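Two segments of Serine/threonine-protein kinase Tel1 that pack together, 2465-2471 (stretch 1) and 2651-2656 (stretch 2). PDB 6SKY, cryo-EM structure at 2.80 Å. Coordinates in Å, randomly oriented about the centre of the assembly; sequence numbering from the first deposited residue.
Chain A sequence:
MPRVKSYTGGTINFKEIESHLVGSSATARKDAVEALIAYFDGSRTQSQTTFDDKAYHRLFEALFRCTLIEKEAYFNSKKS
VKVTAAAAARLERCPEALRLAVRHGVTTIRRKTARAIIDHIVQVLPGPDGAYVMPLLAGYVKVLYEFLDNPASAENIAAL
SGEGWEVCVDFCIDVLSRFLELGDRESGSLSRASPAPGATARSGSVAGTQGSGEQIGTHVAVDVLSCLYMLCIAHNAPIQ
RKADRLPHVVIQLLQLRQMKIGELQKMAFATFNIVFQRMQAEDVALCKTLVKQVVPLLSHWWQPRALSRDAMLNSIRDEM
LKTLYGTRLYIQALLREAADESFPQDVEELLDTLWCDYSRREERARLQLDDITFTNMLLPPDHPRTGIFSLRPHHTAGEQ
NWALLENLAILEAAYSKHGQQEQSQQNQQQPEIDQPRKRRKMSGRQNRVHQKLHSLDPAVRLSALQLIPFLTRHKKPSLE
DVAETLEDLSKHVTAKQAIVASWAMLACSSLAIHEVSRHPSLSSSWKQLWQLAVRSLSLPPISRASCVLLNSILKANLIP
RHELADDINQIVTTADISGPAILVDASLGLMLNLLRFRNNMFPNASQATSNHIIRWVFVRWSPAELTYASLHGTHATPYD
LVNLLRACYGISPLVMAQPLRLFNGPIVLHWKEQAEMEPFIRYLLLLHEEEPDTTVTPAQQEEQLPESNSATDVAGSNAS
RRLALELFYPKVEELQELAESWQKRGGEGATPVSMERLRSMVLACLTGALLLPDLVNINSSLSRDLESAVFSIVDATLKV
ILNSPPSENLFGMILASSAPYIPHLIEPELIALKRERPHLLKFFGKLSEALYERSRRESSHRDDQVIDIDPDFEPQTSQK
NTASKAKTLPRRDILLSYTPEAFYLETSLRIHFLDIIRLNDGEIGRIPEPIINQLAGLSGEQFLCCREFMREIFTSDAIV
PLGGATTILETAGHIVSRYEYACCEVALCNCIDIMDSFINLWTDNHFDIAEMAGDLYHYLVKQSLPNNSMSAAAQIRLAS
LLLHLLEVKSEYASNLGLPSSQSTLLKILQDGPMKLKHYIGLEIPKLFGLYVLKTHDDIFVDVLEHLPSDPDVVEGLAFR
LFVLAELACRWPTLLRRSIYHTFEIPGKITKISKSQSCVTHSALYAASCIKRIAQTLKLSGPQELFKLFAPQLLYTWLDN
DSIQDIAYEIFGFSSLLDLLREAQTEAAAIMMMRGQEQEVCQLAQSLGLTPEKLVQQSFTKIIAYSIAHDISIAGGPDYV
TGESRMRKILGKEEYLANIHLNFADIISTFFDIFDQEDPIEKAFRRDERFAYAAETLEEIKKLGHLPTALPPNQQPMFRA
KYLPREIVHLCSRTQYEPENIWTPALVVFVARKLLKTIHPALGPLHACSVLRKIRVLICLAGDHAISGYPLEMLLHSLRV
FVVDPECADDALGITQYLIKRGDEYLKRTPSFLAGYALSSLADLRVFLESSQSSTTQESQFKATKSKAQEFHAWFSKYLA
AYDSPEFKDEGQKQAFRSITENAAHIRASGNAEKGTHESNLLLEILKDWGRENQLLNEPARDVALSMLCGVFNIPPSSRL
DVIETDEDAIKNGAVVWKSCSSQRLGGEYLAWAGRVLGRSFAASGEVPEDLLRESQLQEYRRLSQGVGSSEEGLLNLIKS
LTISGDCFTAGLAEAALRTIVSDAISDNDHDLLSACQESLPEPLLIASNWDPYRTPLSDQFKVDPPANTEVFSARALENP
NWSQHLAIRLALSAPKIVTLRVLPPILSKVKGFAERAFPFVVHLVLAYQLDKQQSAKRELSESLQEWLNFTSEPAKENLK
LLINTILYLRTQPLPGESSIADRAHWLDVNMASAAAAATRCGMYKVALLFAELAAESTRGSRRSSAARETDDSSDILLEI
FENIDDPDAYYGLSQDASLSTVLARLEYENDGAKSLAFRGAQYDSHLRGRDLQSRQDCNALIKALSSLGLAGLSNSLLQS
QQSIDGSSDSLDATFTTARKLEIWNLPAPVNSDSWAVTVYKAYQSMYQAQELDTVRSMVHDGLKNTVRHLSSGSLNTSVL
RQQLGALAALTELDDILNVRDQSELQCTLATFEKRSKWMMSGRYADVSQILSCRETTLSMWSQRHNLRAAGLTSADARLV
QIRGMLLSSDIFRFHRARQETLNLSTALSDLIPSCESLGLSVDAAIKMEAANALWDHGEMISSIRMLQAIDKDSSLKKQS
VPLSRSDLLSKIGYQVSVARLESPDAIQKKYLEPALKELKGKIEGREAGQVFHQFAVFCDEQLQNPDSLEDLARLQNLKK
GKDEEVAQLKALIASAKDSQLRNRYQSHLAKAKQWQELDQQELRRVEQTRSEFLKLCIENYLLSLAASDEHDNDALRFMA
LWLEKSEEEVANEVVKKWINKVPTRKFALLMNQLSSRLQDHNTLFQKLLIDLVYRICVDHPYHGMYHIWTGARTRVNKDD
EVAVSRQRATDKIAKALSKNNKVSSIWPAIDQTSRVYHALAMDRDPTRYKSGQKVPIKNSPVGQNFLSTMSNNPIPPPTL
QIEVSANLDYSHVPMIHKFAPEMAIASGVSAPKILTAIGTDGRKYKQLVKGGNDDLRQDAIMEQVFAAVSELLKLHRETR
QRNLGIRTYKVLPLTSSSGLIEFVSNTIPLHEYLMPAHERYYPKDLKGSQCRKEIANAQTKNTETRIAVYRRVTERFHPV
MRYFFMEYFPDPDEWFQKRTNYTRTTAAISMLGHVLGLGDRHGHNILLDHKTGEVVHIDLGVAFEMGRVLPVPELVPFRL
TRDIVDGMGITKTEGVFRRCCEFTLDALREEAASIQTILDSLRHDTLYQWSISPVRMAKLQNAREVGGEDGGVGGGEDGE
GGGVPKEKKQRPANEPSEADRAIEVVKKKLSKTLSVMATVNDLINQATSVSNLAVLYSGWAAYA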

ATOM      1  N   MET A2465     -15.911  -1.609  47.222  1.00 36.24           N
ATOM      2  CA  MET A2465     -15.848  -1.862  48.649  1.00 36.24           C
ATOM      3  C   MET A2465     -14.906  -2.991  49.014  1.00 36.24           C
ATOM      4  O   MET A2465     -14.381  -2.996  50.126  1.00 36.24           O
ATOM      5  CB  MET A2465     -17.241  -2.117  49.197  1.00 36.24           C
ATOM      6  CG  MET A2465     -17.696  -0.982  50.078  1.00 36.24           C
ATOM      7  SD  MET A2465     -19.380  -0.472  49.804  1.00 36.24           S
ATOM      8  CE  MET A2465     -20.200  -2.004  50.144  1.00 36.24           C
ATOM      9  N   TYR A2466     -14.630  -3.920  48.105  1.00 31.73           N
ATOM     10  CA  TYR A2466     -13.605  -4.910  48.401  1.00 31.73           C
ATOM     11  C   TYR A2466     -12.215  -4.299  48.376  1.00 31.73           C
ATOM     12  O   TYR A2466     -11.352  -4.700  49.161  1.00 31.73           O
ATOM     13  CB  TYR A2466     -13.696  -6.069  47.424  1.00 31.73           C
ATOM     14  CG  TYR A2466     -14.724  -7.081  47.819  1.00 31.73           C
ATOM     15  CD1 TYR A2466     -14.464  -7.998  48.812  1.00 31.73           C
ATOM     16  CD2 TYR A2466     -15.957  -7.117  47.206  1.00 31.73           C
ATOM     17  CE1 TYR A2466     -15.396  -8.919  49.181  1.00 31.73           C
ATOM     18  CE2 TYR A2466     -16.893  -8.035  47.569  1.00 31.73           C
ATOM     19  CZ  TYR A2466     -16.610  -8.934  48.556  1.00 31.73           C
ATOM     20  OH  TYR A2466     -17.551  -9.857  48.923  1.00 31.73           O
ATOM     21  N   HIS A2467     -11.980  -3.330  47.497  1.00 31.68           N
ATOM     22  CA  HIS A2467     -10.726  -2.593  47.530  1.00 31.68           C
ATOM     23  C   HIS A2467     -10.575  -1.843  48.836  1.00 31.68           C
ATOM     24  O   HIS A2467      -9.490  -1.824  49.426  1.00 31.68           O
ATOM     25  CB  HIS A2467     -10.652  -1.620  46.362  1.00 31.68           C
ATOM     26  CG  HIS A2467     -10.517  -2.286  45.035  1.00 31.68           C
ATOM     27  ND1 HIS A2467     -11.550  -2.358  44.132  1.00 31.68           N
ATOM     28  CD2 HIS A2467      -9.472  -2.921  44.462  1.00 31.68           C
ATOM     29  CE1 HIS A2467     -11.146  -3.004  43.056  1.00 31.68           C
ATOM     30  NE2 HIS A2467      -9.889  -3.360  43.233  1.00 31.68           N
ATOM     31  N   ILE A2468     -11.654  -1.222  49.308  1.00 32.87           N
ATOM     32  CA  ILE A2468     -11.577  -0.510  50.579  1.00 32.87           C
ATOM     33  C   ILE A2468     -11.306  -1.475  51.724  1.00 32.87           C
ATOM     34  O   ILE A2468     -10.479  -1.202  52.599  1.00 32.87           O
ATOM     35  CB  ILE A2468     -12.855   0.308  50.815  1.00 32.87           C
ATOM     36  CG1 ILE A2468     -12.974   1.390  49.754  1.00 32.87           C
ATOM     37  CG2 ILE A2468     -12.842   0.914  52.187  1.00 32.87           C
ATOM     38  CD1 ILE A2468     -11.698   2.127  49.504  1.00 32.87           C
ATOM     39  N   TRP A2469     -11.988  -2.620  51.737  1.00 35.26           N
ATOM     40  CA  TRP A2469     -11.775  -3.592  52.802  1.00 35.26           C
ATOM     41  C   TRP A2469     -10.337  -4.083  52.815  1.00 35.26           C
ATOM     42  O   TRP A2469      -9.702  -4.148  53.869  1.00 35.26           O
ATOM     43  CB  TRP A2469     -12.737  -4.770  52.654  1.00 35.26           C
ATOM     44  CG  TRP A2469     -12.748  -5.648  53.856  1.00 35.26           C
ATOM     45  CD1 TRP A2469     -13.549  -5.527  54.937  1.00 35.26           C
ATOM     46  CD2 TRP A2469     -11.900  -6.770  54.110  1.00 35.26           C
ATOM     47  NE1 TRP A2469     -13.263  -6.502  55.851  1.00 35.26           N
ATOM     48  CE2 TRP A2469     -12.250  -7.280  55.364  1.00 35.26           C
ATOM     49  CE3 TRP A2469     -10.880  -7.396  53.394  1.00 35.26           C
ATOM     50  CZ2 TRP A2469     -11.622  -8.380  55.916  1.00 35.26           C
ATOM     51  CZ3 TRP A2469     -10.258  -8.485  53.947  1.00 35.26           C
ATOM     52  CH2 TRP A2469     -10.629  -8.967  55.190  1.00 35.26           C
ATOM     53  N   THR A2470      -9.803  -4.438  51.650  1.00 34.80           N
ATOM     54  CA  THR A2470      -8.426  -4.906  51.592  1.00 34.80           C
ATOM     55  C   THR A2470      -7.452  -3.822  52.019  1.00 34.80           C
ATOM     56  O   THR A2470      -6.443  -4.105  52.669  1.00 34.80           O
ATOM     57  CB  THR A2470      -8.101  -5.386  50.187  1.00 34.80           C
ATOM     58  OG1 THR A2470      -9.041  -6.392  49.811  1.00 34.80           O
ATOM     59  CG2 THR A2470      -6.718  -5.965  50.142  1.00 34.80           C
ATOM     60  N   GLY A2471      -7.730  -2.570  51.668  1.00 36.20           N
ATOM     61  CA  GLY A2471      -6.829  -1.503  52.056  1.00 36.20           C
ATOM     62  C   GLY A2471      -6.833  -1.242  53.547  1.00 36.20           C
ATOM     63  O   GLY A2471      -5.799  -0.920  54.129  1.00 36.20           O
ATOM     64  N   VAL A2651     -10.368 -12.692  39.790  1.00 26.10           N
ATOM     65  CA  VAL A2651      -9.507 -12.854  40.950  1.00 26.10           C
ATOM     66  C   VAL A2651      -9.855 -11.755  41.935  1.00 26.10           C
ATOM     67  O   VAL A2651     -10.003 -10.592  41.550  1.00 26.10           O
ATOM     68  CB  VAL A2651      -8.017 -12.795  40.573  1.00 26.10           C
ATOM     69  CG1 VAL A2651      -7.178 -13.323  41.692  1.00 26.10           C
ATOM     70  CG2 VAL A2651      -7.762 -13.576  39.321  1.00 26.10           C
ATOM     71  N   LEU A2652      -9.988 -12.115  43.206  1.00 29.34           N
ATOM     72  CA  LEU A2652     -10.336 -11.158  44.249  1.00 29.34           C
ATOM     73  C   LEU A2652      -9.368 -11.343  45.402  1.00 29.34           C
ATOM     74  O   LEU A2652      -9.529 -12.280  46.200  1.00 29.34           O
ATOM     75  CB  LEU A2652     -11.771 -11.358  44.705  1.00 29.34           C
ATOM     76  CG  LEU A2652     -12.286 -10.452  45.806  1.00 29.34           C
ATOM     77  CD1 LEU A2652     -12.406  -9.062  45.277  1.00 29.34           C
ATOM     78  CD2 LEU A2652     -13.610 -10.950  46.254  1.00 29.34           C
ATOM     79  N   PRO A2653      -8.344 -10.502  45.516  1.00 32.51           N
ATOM     80  CA  PRO A2653      -7.423 -10.613  46.651  1.00 32.51           C
ATOM     81  C   PRO A2653      -8.068 -10.048  47.906  1.00 32.51           C
ATOM     82  O   PRO A2653      -8.559  -8.919  47.906  1.00 32.51           O
ATOM     83  CB  PRO A2653      -6.221  -9.770  46.218  1.00 32.51           C
ATOM     84  CG  PRO A2653      -6.424  -9.508  44.779  1.00 32.51           C
ATOM     85  CD  PRO A2653      -7.878  -9.504  44.550  1.00 32.51           C
ATOM     86  N   LEU A2654      -8.082 -10.840  48.975  1.00 38.89           N
ATOM     87  CA  LEU A2654      -8.661 -10.380  50.230  1.00 38.89           C
ATOM     88  C   LEU A2654      -7.604  -9.713  51.095  1.00 38.89           C
ATOM     89  O   LEU A2654      -7.764  -8.567  51.516  1.00 38.89           O
ATOM     90  CB  LEU A2654      -9.305 -11.549  50.975  1.00 38.89           C
ATOM     91  CG  LEU A2654     -10.635 -12.043  50.426  1.00 38.89           C
ATOM     92  CD1 LEU A2654     -11.071 -13.261  51.179  1.00 38.89           C
ATOM     93  CD2 LEU A2654     -11.666 -10.960  50.537  1.00 38.89           C
ATOM     94  N   THR A2655      -6.520 -10.424  51.366  1.00 47.32           N
ATOM     95  CA  THR A2655      -5.400  -9.878  52.111  1.00 47.32           C
ATOM     96  C   THR A2655      -4.128 -10.143  51.326  1.00 47.32           C
ATOM     97  O   THR A2655      -4.193 -10.627  50.196  1.00 47.32           O
ATOM     98  CB  THR A2655      -5.330 -10.498  53.503  1.00 47.32           C
ATOM     99  OG1 THR A2655      -5.505 -11.913  53.400  1.00 47.32           O
ATOM    100  CG2 THR A2655      -6.425  -9.940  54.380  1.00 47.32           C
ATOM    101  N   SER A2656      -2.969  -9.841  51.898  1.00 58.46           N
ATOM    102  CA  SER A2656      -1.714 -10.142  51.223  1.00 58.46           C
ATOM    103  C   SER A2656      -1.375 -11.616  51.256  1.00 58.46           C
ATOM    104  O   SER A2656      -0.277 -11.995  50.848  1.00 58.46           O
ATOM    105  CB  SER A2656      -0.568  -9.343  51.842  1.00 58.46           C
ATOM    106  OG  SER A2656      -0.604  -7.990  51.426  1.00 58.46           O
TER

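A helix (2465-2471) lies along a strand in the second stretch, the two running in nearly the same direction, 28° apart, with axes 7.8 Å apart at closest approach; the backbones come nearest at Thr2470 and Leu2654, whose CA atoms are 5.6 Å apart. Contact falls to Tyr2466, Trp2469 and Thr2470, spaced so that one side of the helix meets the strand, while Met2465 and Ile2468 are out of reach. Tyr2466 directs its CA-to-CB bond toward the strand and packs on Leu2652: Leu2652 CD2 sits over one face of the Tyr2466 ring, 4.1 Å from the ring centroid in a CH-pi contact, and Leu2652 CD1 lies 3.9 Å from Tyr2466 CB. Leu2654 CD2 adds a looser apolar contact, 4.4 Å from Tyr2466 CD1. His2467 turns its CA-to-CB bond away and makes no contact. Trp2469 leaves the backbone sideways, but its t rotamer carries the indole to the strand. Trp2469 CZ3, at the ring edge, lies 3.5 Å from Leu2654 O, setting the weakly positive C-H rim against a carbonyl oxygen, and 4.1 Å from the Thr2655 CG2 methyl, an apolar contact. Thr2470 supplies the polar link. Thr2470 OG1 lies 3.0 Å from Leu2654 O, 3.2 Å from Pro2653 O and 2.9 Å from Tyr2466 O of its own helix; one hydroxyl proton faces three carbonyls, and the geometry does not settle which receives it. Gly2471 makes no contact; a CB there would point away from the strand.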